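Local coordinates for type IV pilus assembly protein PilC (Thermus thermophilus, PDB 2WHN) that probably serves as an essential inner-membrane component of the type IV pilus machinery, controlling pilus assembly and disassembly, at residues K13-A16 / I17-Q21. Sequence-based numbering, arbitrary orientation.
Sequences KDLA and IFSRQ
L15 and S19, one turn apart on the amphipathic helix 12-28, illustrate how the inward side of a helix in an all-helical bundle is knit more closely than its outward side. This is the first long helix of the N-terminal domain of PilC, a member of the GSP F family. On the buried side the carbonyl oxygen of L15 is gripped twice: S19 N donates the ordinary i to i+4 backbone bond at 2.9 Å, and the hydroxyl S19 OG adds a second at 2.8 Å. The two donors come from opposite faces of the carbonyl plane. The hydroxyl can fold back because OG stands beside its own backbone N and anti to the carbonyl carbon (chi1 -61°), and it also bonds to Y79, tying the helix to helix 77-89. Next to it, the L15 methyl CD1 lies 4.0 Å from S19 OG and 4.2 Å from F18 CD2, meeting the phenyl ring at a slant. L15 and S19 both rest on L103 of helix 92-109, while F18 packs against L52 of helix 46-60 and pairs its ring edge-to-face with F48. R20 N donates the next i to i+4 bond to A16 O, and the R20 guanidinium forms salt bridges with D97 and E104 of the same helix 92-109. The outward side is looser. There K13 and I17, both exposed, run alongside each other and point the same way. Beneath them I17 N donates the usual backbone bond to K13 O. The lysine chain starts out extended, then bends at chi3 (60°) and chi4 (42°), which brings the ammonium round to the end of the isoleucine side chain, with K13 NZ 3.5 Å from the terminal methyl I17 CD1.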
loop_
_atom_site.group_PDB
_atom_site.type_symbol
_atom_site.label_atom_id
_atom_site.label_comp_id
_atom_site.label_asym_id
_atom_site.label_seq_id
_atom_site.Cartn_x
_atom_site.Cartn_y
_atom_site.Cartn_z
ATOM N N LYS A 13 1.723 8.844 -7.788
ATOM C CA LYS A 13 0.379 9.269 -7.423
ATOM C C LYS A 13 -0.419 8.097 -6.862
ATOM O O LYS A 13 -0.991 8.192 -5.776
ATOM C CB LYS A 13 -0.353 9.885 -8.617
ATOM C CG LYS A 13 -1.514 10.784 -8.214
ATOM C CD LYS A 13 -2.261 11.328 -9.422
ATOM C CE LYS A 13 -2.827 10.199 -10.272
ATOM N NZ LYS A 13 -3.429 9.119 -9.438
ATOM N N ASP A 14 -0.408 6.979 -7.580
ATOM C CA ASP A 14 -1.147 5.792 -7.160
ATOM C C ASP A 14 -0.741 5.363 -5.752
ATOM O O ASP A 14 -1.591 5.040 -4.921
ATOM C CB ASP A 14 -0.920 4.645 -8.141
ATOM C CG ASP A 14 -1.259 5.026 -9.572
ATOM O OD1 ASP A 14 -2.446 4.931 -9.952
ATOM O OD2 ASP A 14 -0.337 5.420 -10.318
ATOM N N LEU A 15 0.562 5.369 -5.488
ATOM C CA LEU A 15 1.079 4.948 -4.192
ATOM C C LEU A 15 0.732 5.939 -3.083
ATOM O O LEU A 15 0.406 5.539 -1.963
ATOM C CB LEU A 15 2.594 4.723 -4.253
ATOM C CG LEU A 15 3.217 4.210 -2.951
ATOM C CD1 LEU A 15 2.617 2.856 -2.566
ATOM C CD2 LEU A 15 4.724 4.107 -3.080
ATOM N N ALA A 16 0.801 7.230 -3.394
ATOM C CA ALA A 16 0.430 8.265 -2.433
ATOM C C ALA A 16 -1.037 8.154 -2.022
ATOM O O ALA A 16 -1.368 8.244 -0.840
ATOM C CB ALA A 16 0.723 9.647 -2.996
ATOM N N ILE A 17 -1.914 7.978 -3.006
ATOM C CA ILE A 17 -3.343 7.827 -2.745
ATOM C C ILE A 17 -3.619 6.594 -1.888
ATOM O O ILE A 17 -4.239 6.689 -0.823
ATOM C CB ILE A 17 -4.147 7.759 -4.065
ATOM C CG1 ILE A 17 -4.077 9.103 -4.786
ATOM C CG2 ILE A 17 -5.598 7.375 -3.800
ATOM C CD1 ILE A 17 -4.746 9.108 -6.143
ATOM N N PHE A 18 -3.094 5.449 -2.317
ATOM C CA PHE A 18 -3.201 4.222 -1.530
ATOM C C PHE A 18 -2.786 4.435 -0.078
ATOM O O PHE A 18 -3.480 4.005 0.846
ATOM C CB PHE A 18 -2.347 3.110 -2.135
ATOM C CG PHE A 18 -2.112 1.955 -1.195
ATOM C CD1 PHE A 18 -3.108 1.025 -0.960
ATOM C CD2 PHE A 18 -0.901 1.809 -0.546
ATOM C CE1 PHE A 18 -2.899 -0.033 -0.092
ATOM C CE2 PHE A 18 -0.682 0.749 0.313
ATOM C CZ PHE A 18 -1.683 -0.169 0.549
ATOM N N SER A 19 -1.615 5.039 0.115
ATOM C CA SER A 19 -1.036 5.215 1.444
ATOM C C SER A 19 -1.899 6.126 2.317
ATOM O O SER A 19 -2.084 5.864 3.502
ATOM C CB SER A 19 0.388 5.779 1.344
ATOM O OG SER A 19 1.249 4.900 0.635
ATOM N N ARG A 20 -2.399 7.211 1.731
ATOM C CA ARG A 20 -3.320 8.105 2.429
ATOM C C ARG A 20 -4.629 7.404 2.821
ATOM O O ARG A 20 -5.094 7.517 3.959
ATOM C CB ARG A 20 -3.611 9.344 1.578
ATOM C CG ARG A 20 -4.536 10.347 2.256
ATOM C CD ARG A 20 -4.063 10.634 3.678
ATOM N NE ARG A 20 -2.802 11.370 3.681
ATOM C CZ ARG A 20 -2.024 11.526 4.749
ATOM N NH1 ARG A 20 -2.374 10.995 5.917
ATOM N NH2 ARG A 20 -0.896 12.219 4.648
ATOM N N GLN A 21 -5.224 6.689 1.872
ATOM C CA GLN A 21 -6.454 5.943 2.127
ATOM C C GLN A 21 -6.300 4.992 3.304
ATOM O O GLN A 21 -7.151 4.944 4.196
ATOM C CB GLN A 21 -6.868 5.155 0.886
ATOM C CG GLN A 21 -7.384 6.018 -0.258
ATOM C CD GLN A 21 -7.543 5.230 -1.542
ATOM O OE1 GLN A 21 -6.872 4.217 -1.750
ATOM N NE2 GLN A 21 -8.458 5.671 -2.398
#